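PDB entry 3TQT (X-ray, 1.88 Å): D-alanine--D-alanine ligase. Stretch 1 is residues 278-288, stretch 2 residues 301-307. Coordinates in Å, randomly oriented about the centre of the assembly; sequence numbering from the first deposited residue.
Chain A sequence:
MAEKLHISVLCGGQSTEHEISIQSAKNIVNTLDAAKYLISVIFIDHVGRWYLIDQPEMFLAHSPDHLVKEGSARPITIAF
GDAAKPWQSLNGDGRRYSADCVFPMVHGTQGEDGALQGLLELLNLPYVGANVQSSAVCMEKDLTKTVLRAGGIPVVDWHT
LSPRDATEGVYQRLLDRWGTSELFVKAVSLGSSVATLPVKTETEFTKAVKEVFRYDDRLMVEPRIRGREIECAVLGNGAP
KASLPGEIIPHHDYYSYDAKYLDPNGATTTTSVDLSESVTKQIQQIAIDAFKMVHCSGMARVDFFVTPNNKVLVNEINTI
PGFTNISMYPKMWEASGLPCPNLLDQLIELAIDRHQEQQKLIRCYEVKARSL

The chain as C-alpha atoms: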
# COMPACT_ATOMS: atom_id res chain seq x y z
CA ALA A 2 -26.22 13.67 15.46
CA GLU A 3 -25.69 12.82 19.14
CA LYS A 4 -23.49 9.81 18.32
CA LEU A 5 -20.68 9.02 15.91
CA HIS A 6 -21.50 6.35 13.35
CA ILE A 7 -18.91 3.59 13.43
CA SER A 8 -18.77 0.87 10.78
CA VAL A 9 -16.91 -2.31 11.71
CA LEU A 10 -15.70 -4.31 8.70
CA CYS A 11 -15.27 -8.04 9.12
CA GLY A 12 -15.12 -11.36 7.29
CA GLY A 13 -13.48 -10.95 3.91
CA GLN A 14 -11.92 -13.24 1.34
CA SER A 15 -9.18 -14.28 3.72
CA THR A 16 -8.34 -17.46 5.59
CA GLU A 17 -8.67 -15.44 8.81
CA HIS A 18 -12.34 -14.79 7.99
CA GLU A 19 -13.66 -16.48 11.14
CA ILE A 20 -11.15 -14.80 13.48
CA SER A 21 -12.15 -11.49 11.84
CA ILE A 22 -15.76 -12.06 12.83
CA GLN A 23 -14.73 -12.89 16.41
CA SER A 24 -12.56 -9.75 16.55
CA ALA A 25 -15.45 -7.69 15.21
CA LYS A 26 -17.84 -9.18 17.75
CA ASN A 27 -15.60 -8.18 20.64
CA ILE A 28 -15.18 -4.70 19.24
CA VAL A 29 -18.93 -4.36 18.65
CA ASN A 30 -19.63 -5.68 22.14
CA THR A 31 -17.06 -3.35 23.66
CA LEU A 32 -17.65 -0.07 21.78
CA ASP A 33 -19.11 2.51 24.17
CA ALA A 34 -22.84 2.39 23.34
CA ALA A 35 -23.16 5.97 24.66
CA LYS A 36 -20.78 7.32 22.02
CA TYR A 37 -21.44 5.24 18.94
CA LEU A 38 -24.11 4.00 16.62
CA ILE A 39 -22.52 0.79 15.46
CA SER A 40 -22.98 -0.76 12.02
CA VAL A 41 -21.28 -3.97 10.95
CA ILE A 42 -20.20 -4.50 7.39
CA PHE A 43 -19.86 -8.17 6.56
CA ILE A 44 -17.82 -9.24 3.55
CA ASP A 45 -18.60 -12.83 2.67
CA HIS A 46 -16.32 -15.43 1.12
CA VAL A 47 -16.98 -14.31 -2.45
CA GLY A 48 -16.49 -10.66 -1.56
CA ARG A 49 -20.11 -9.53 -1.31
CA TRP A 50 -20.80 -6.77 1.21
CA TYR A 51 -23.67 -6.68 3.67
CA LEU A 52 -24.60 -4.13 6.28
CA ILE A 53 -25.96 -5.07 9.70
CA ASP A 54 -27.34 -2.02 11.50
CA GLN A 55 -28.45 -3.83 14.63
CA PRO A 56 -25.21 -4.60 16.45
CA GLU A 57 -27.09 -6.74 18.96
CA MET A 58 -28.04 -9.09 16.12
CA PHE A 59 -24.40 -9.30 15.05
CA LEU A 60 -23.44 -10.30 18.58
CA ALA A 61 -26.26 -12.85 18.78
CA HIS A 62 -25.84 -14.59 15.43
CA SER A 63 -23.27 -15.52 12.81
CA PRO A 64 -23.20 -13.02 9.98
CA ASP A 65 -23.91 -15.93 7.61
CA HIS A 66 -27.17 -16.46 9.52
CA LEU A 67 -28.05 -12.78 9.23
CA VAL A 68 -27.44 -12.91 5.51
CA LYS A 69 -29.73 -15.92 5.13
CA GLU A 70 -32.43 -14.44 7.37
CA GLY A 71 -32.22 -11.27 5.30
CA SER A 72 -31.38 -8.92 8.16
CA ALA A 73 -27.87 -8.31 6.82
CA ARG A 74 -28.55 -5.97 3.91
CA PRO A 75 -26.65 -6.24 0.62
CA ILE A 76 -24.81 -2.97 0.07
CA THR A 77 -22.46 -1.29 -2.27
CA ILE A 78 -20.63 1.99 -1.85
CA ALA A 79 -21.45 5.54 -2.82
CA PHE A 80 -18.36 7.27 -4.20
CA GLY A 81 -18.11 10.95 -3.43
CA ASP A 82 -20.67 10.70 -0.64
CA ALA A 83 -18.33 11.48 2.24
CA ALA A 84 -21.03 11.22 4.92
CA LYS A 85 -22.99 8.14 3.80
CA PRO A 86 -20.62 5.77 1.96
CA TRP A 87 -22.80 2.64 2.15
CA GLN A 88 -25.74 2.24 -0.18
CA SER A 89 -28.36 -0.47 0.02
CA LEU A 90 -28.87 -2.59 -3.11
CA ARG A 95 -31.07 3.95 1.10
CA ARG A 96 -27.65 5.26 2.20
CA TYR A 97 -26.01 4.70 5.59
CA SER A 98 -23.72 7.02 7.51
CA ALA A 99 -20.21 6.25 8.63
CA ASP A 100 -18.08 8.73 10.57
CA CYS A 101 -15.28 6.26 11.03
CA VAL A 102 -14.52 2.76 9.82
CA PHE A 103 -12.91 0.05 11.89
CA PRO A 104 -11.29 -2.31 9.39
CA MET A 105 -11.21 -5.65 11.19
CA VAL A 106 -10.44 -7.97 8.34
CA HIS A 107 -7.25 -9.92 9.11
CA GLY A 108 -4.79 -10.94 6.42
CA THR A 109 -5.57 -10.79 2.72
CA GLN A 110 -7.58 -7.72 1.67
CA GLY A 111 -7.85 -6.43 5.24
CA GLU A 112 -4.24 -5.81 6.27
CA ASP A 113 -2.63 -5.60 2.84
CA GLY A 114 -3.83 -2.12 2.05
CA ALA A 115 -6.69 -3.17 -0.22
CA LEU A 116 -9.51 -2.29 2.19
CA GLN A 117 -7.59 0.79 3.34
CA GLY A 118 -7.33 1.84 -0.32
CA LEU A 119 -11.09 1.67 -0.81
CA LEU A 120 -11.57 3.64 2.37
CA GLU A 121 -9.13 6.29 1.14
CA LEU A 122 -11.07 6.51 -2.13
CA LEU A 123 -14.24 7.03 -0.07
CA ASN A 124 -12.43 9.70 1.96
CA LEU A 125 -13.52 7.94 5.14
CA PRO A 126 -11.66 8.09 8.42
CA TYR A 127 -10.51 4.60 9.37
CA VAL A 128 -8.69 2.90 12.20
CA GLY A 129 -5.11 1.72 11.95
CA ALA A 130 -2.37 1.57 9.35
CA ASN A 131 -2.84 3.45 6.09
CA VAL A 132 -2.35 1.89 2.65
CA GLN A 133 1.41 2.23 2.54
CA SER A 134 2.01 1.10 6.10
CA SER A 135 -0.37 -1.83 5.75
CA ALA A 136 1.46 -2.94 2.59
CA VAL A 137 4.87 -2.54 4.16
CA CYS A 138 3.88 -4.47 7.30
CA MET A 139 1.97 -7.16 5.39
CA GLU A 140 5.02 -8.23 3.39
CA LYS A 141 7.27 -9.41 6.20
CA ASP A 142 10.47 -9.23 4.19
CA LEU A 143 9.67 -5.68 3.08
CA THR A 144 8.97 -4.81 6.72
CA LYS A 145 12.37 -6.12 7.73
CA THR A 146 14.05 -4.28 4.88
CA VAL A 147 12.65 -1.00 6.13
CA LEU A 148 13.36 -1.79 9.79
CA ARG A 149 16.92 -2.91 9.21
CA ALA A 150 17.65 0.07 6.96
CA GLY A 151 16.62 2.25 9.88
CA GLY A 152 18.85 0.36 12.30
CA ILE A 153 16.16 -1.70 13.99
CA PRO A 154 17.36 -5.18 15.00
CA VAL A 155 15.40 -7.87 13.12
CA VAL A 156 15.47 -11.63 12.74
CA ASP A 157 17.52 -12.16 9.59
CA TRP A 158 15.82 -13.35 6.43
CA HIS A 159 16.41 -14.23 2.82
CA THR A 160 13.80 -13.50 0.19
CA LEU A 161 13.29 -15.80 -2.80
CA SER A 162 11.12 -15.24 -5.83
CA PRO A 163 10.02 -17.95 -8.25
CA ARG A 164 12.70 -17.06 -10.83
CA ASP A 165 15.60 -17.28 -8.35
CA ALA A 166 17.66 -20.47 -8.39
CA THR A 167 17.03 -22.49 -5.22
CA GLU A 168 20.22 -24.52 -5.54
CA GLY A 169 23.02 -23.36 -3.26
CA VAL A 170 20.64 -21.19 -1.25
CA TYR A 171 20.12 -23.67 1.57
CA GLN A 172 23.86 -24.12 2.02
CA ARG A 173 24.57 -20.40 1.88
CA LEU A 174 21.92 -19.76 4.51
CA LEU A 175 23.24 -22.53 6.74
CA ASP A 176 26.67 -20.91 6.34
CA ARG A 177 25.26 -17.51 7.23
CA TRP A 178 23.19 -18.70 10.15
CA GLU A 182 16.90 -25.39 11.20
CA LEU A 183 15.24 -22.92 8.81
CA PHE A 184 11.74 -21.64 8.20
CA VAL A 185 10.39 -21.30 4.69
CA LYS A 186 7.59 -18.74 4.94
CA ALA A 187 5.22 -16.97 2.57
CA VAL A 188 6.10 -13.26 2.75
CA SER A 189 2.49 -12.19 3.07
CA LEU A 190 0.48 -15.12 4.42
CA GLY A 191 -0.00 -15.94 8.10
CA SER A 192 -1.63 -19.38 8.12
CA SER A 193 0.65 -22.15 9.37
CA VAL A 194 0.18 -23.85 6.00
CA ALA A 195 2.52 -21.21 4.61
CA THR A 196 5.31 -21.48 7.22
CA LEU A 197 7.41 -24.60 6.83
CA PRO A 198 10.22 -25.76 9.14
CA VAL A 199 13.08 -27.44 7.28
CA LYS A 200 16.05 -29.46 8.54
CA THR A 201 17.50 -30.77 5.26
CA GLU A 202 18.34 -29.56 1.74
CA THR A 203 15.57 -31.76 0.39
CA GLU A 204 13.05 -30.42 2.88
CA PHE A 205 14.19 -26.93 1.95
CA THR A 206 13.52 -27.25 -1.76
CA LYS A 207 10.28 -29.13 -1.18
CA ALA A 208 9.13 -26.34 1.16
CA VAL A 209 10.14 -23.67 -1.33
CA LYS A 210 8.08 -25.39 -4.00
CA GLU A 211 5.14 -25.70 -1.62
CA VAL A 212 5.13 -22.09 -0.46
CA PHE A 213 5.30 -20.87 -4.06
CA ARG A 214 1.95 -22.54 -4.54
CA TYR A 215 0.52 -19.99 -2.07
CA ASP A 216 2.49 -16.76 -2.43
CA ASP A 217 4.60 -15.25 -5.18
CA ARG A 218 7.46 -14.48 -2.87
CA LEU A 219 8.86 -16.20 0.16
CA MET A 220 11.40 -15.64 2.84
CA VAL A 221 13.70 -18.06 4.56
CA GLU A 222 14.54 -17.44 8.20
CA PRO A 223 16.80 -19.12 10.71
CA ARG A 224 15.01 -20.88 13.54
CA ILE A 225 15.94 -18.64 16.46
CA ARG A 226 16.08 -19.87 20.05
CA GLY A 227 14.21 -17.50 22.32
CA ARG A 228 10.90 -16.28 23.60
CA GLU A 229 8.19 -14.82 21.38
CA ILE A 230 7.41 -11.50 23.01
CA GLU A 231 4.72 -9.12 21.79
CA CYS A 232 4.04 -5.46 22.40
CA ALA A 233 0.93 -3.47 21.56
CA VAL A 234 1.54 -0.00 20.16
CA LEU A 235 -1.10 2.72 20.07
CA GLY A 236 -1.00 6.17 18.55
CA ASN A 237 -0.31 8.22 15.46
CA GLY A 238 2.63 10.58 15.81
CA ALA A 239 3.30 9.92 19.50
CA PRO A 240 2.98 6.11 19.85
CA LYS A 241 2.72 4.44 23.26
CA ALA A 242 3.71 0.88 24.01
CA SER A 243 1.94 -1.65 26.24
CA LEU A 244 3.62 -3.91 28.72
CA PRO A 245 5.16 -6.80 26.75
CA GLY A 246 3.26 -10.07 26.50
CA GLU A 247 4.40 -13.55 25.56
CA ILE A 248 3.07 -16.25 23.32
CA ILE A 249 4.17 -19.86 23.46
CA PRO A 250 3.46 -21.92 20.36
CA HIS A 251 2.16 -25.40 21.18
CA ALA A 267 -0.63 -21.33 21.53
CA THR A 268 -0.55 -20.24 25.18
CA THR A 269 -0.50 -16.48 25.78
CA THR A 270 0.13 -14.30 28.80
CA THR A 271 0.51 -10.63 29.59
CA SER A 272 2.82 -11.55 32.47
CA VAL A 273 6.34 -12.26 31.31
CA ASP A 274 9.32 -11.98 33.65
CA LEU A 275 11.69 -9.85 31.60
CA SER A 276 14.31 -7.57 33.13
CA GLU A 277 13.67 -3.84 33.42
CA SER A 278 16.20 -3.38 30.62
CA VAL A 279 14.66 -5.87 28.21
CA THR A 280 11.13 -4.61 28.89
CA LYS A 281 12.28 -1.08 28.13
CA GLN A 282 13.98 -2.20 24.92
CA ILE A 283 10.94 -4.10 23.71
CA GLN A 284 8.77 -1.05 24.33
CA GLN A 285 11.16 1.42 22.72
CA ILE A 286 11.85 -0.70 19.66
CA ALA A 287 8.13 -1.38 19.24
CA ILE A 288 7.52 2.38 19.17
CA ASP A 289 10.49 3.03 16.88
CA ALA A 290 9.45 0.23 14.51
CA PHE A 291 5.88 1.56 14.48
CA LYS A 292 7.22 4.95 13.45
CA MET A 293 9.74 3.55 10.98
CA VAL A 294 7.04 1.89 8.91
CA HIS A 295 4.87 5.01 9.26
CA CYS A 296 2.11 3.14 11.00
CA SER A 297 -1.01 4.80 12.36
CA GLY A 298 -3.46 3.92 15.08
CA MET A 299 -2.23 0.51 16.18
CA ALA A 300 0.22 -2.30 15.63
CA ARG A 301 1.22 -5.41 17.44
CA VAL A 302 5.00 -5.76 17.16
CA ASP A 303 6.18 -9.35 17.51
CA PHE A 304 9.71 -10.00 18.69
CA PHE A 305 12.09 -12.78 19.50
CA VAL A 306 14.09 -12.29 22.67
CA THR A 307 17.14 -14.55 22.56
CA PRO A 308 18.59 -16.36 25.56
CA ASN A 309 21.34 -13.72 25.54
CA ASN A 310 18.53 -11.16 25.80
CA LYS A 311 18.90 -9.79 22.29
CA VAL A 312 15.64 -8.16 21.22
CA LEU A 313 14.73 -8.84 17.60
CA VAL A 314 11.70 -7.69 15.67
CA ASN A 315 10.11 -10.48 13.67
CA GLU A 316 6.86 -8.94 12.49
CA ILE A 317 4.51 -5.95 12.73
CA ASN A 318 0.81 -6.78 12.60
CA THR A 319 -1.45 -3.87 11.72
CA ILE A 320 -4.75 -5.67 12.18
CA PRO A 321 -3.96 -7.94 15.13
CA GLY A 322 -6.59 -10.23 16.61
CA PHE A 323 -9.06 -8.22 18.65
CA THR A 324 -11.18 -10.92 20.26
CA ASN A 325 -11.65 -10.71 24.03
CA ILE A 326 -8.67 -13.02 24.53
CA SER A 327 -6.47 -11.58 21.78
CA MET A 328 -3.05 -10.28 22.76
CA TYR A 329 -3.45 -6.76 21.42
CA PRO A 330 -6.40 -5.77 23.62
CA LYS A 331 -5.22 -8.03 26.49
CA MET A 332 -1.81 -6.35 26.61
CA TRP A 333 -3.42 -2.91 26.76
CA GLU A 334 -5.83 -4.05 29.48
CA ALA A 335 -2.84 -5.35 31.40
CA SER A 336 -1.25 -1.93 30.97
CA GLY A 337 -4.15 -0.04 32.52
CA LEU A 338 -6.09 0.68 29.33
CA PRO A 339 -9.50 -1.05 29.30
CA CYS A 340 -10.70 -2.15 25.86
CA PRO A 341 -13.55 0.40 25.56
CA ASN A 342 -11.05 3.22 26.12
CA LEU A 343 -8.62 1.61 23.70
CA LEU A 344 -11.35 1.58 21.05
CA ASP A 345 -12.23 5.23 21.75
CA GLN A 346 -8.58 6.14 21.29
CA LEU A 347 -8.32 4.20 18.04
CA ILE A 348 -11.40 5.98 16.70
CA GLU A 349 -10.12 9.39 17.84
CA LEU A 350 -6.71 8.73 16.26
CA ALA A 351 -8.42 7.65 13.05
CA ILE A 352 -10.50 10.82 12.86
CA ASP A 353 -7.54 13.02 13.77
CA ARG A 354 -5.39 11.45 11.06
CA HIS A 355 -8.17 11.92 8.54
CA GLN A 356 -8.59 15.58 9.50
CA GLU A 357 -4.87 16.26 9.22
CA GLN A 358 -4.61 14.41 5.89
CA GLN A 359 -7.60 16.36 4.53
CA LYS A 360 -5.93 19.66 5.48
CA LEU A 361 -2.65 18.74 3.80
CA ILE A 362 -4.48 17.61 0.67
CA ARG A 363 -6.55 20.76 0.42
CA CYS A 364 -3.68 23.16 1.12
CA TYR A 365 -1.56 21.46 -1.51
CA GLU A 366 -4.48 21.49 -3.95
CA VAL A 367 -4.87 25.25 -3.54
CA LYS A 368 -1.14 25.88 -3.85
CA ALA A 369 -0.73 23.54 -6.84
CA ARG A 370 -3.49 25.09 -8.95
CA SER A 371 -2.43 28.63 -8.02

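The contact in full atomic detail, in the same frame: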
# COMPACT_ATOMS: atom_id res chain seq x y z
N SER A 278 15.52 -3.74 31.86
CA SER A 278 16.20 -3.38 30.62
C SER A 278 15.53 -3.94 29.37
O SER A 278 15.30 -3.21 28.40
CB SER A 278 17.66 -3.85 30.66
OG SER A 278 18.25 -3.74 29.37
N VAL A 279 15.24 -5.23 29.38
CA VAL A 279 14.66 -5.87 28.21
C VAL A 279 13.26 -5.33 27.95
O VAL A 279 12.90 -5.03 26.81
CB VAL A 279 14.66 -7.40 28.32
CG1 VAL A 279 13.81 -8.03 27.23
CG2 VAL A 279 16.09 -7.92 28.23
N THR A 280 12.47 -5.19 29.01
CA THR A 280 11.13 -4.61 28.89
C THR A 280 11.20 -3.26 28.20
O THR A 280 10.46 -2.99 27.26
CB THR A 280 10.47 -4.42 30.27
OG1 THR A 280 10.27 -5.70 30.88
CG2 THR A 280 9.13 -3.73 30.11
N LYS A 281 12.10 -2.41 28.69
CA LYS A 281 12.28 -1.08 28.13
C LYS A 281 12.67 -1.13 26.66
O LYS A 281 12.22 -0.31 25.86
CB LYS A 281 13.32 -0.29 28.92
CG LYS A 281 12.90 0.07 30.34
CD LYS A 281 11.60 0.88 30.35
CE LYS A 281 11.25 1.34 31.76
NZ LYS A 281 10.04 2.21 31.79
N GLN A 282 13.53 -2.08 26.30
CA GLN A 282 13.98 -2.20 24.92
C GLN A 282 12.82 -2.60 24.03
O GLN A 282 12.57 -2.00 22.99
CB GLN A 282 15.09 -3.23 24.79
CG GLN A 282 16.44 -2.76 25.23
CD GLN A 282 17.47 -3.86 25.08
OE1 GLN A 282 17.75 -4.31 23.97
NE2 GLN A 282 18.01 -4.32 26.20
N ILE A 283 12.11 -3.65 24.44
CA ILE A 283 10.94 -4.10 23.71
C ILE A 283 9.99 -2.93 23.45
O ILE A 283 9.55 -2.70 22.32
CB ILE A 283 10.23 -5.22 24.48
CG1 ILE A 283 11.12 -6.47 24.50
CG2 ILE A 283 8.87 -5.51 23.84
CD1 ILE A 283 10.63 -7.57 25.40
N GLN A 284 9.70 -2.16 24.48
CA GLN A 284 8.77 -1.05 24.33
C GLN A 284 9.33 0.01 23.39
O GLN A 284 8.61 0.51 22.52
CB GLN A 284 8.39 -0.48 25.70
CG GLN A 284 7.47 -1.41 26.48
CD GLN A 284 7.27 -0.97 27.91
OE1 GLN A 284 8.22 -0.58 28.59
NE2 GLN A 284 6.03 -1.02 28.38
N GLN A 285 10.61 0.35 23.54
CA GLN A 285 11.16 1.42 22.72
C GLN A 285 11.27 1.02 21.26
O GLN A 285 10.99 1.82 20.37
CB GLN A 285 12.51 1.90 23.23
CG GLN A 285 12.99 3.15 22.48
CD GLN A 285 12.08 4.35 22.69
OE1 GLN A 285 11.99 4.88 23.80
NE2 GLN A 285 11.38 4.79 21.63
N ILE A 286 11.69 -0.21 21.02
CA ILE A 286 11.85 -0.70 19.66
C ILE A 286 10.48 -0.85 19.01
O ILE A 286 10.31 -0.55 17.83
CB ILE A 286 12.60 -2.05 19.62
CG1 ILE A 286 14.03 -1.86 20.12
CG2 ILE A 286 12.63 -2.60 18.20
CD1 ILE A 286 14.82 -3.14 20.18
N ALA A 287 9.50 -1.30 19.78
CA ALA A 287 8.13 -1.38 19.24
C ALA A 287 7.66 -0.01 18.73
O ALA A 287 7.11 0.11 17.63
CB ALA A 287 7.16 -1.94 20.27
N ILE A 288 7.89 1.03 19.53
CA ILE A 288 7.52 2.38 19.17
C ILE A 288 8.33 2.86 17.97
O ILE A 288 7.79 3.44 17.04
CB ILE A 288 7.72 3.36 20.34
CG1 ILE A 288 6.60 3.17 21.36
CG2 ILE A 288 7.75 4.78 19.83
CD1 ILE A 288 6.94 3.75 22.72
N ARG A 301 0.56 -4.51 16.53
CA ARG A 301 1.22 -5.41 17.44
C ARG A 301 2.58 -5.76 16.86
O ARG A 301 2.66 -6.31 15.76
CB ARG A 301 0.41 -6.68 17.66
CG ARG A 301 0.82 -7.41 18.92
CD ARG A 301 0.13 -8.75 19.01
NE ARG A 301 0.65 -9.65 17.99
CZ ARG A 301 -0.11 -10.39 17.20
NH1 ARG A 301 -1.43 -10.34 17.30
NH2 ARG A 301 0.46 -11.20 16.31
N VAL A 302 3.65 -5.43 17.59
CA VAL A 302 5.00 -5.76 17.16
C VAL A 302 5.42 -7.05 17.84
O VAL A 302 5.39 -7.14 19.08
CB VAL A 302 6.00 -4.67 17.53
CG1 VAL A 302 7.37 -4.99 16.92
CG2 VAL A 302 5.50 -3.31 17.07
N ASP A 303 5.80 -8.03 17.03
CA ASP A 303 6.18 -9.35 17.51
C ASP A 303 7.68 -9.48 17.44
O ASP A 303 8.29 -9.19 16.41
CB ASP A 303 5.51 -10.45 16.69
CG ASP A 303 3.99 -10.41 16.78
OD1 ASP A 303 3.44 -9.66 17.63
OD2 ASP A 303 3.34 -11.13 16.00
N PHE A 304 8.27 -9.90 18.55
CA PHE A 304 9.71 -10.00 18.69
C PHE A 304 10.12 -11.42 19.01
O PHE A 304 9.32 -12.24 19.48
CB PHE A 304 10.16 -9.19 19.90
CG PHE A 304 9.90 -7.73 19.83
CD1 PHE A 304 10.91 -6.85 19.49
CD2 PHE A 304 8.66 -7.21 20.18
CE1 PHE A 304 10.67 -5.49 19.46
CE2 PHE A 304 8.42 -5.86 20.15
CZ PHE A 304 9.42 -5.00 19.80
N PHE A 305 11.41 -11.70 18.80
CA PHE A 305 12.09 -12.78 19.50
C PHE A 305 13.02 -12.12 20.51
O PHE A 305 13.65 -11.10 20.22
CB PHE A 305 12.88 -13.66 18.54
CG PHE A 305 12.06 -14.72 17.89
CD1 PHE A 305 11.89 -15.95 18.50
CD2 PHE A 305 11.43 -14.48 16.68
CE1 PHE A 305 11.12 -16.93 17.90
CE2 PHE A 305 10.66 -15.46 16.08
CZ PHE A 305 10.50 -16.69 16.69
N VAL A 306 13.07 -12.68 21.72
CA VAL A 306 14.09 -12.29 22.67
C VAL A 306 14.97 -13.52 22.89
O VAL A 306 14.49 -14.54 23.38
CB VAL A 306 13.51 -11.83 24.00
CG1 VAL A 306 14.63 -11.56 25.00
CG2 VAL A 306 12.67 -10.60 23.79
N THR A 307 16.23 -13.41 22.51
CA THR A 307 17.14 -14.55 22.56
C THR A 307 17.55 -14.84 24.00
O THR A 307 17.36 -14.02 24.91
CB THR A 307 18.42 -14.30 21.72
OG1 THR A 307 19.21 -13.29 22.35
CG2 THR A 307 18.06 -13.84 20.32

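This is a helix-on-strand contact built from apolar side chains, in which one face of helix 278-288 lies against alternate residues of strand 301-306 and no hydrogen bond or salt bridge crosses between them. The two axes come within 9.1 Å, and their N-to-C directions differ by 130°, so the elements run obliquely in roughly opposing senses. The register follows from that: by nearest CA atoms, Val279 pairs with Val306, Ile283 with Phe304 and Ala287 with Val302. Steps of four along the helix match steps of two along the strand: each brings a side chain back to roughly the same face, and the advances are similar (Val279 CA to Ile283 CA 6.1 Å, Val302 CA to Phe304 CA 6.5 Å). The CA atoms of Val279 and Val306 stand 8.5 Å apart, whereas those of Ala287 and Val302 are separated by 5.8 Å; the backbones converge where the helix offers only a methyl.

Phe304 is the centrepiece and has the largest covered area. Ile283 CG2 sits over one face of its ring, 4.2 Å from the centroid, in a CH-pi contact, while Ile286 CG2 meets the ring edge, 3.7 Å from Phe304 CE1. The tip of the ring reaches the helix backbone, with Phe304 CZ 3.4 Å from Ile283 O and 3.7 Å from Ala287 N. Those two backbone atoms are already bonded to each other, Ala287 N donating to Ile283 O at 2.9 Å, so the ring packs beside a satisfied helical hydrogen bond.

Smaller aliphatic pairs extend the contact. Ala287 CB lies 3.9 Å from Val302 CG2, Ile283 CD1 is 4.0 Å from Val306 CG2, and Val279 CG1 approaches Val306 CG1 more loosely at 4.3 Å.

No polar bond joins the two elements; some polar groups pair locally, and others bond elsewhere in the structure. Arg301 and Asp303, both outside the contact, form a salt bridge along the strand, with Arg301 NE to Asp303 OD1 at 2.8 Å; on the helix, Gln282 NE2 donates to Ser278 OG at 3.2 Å.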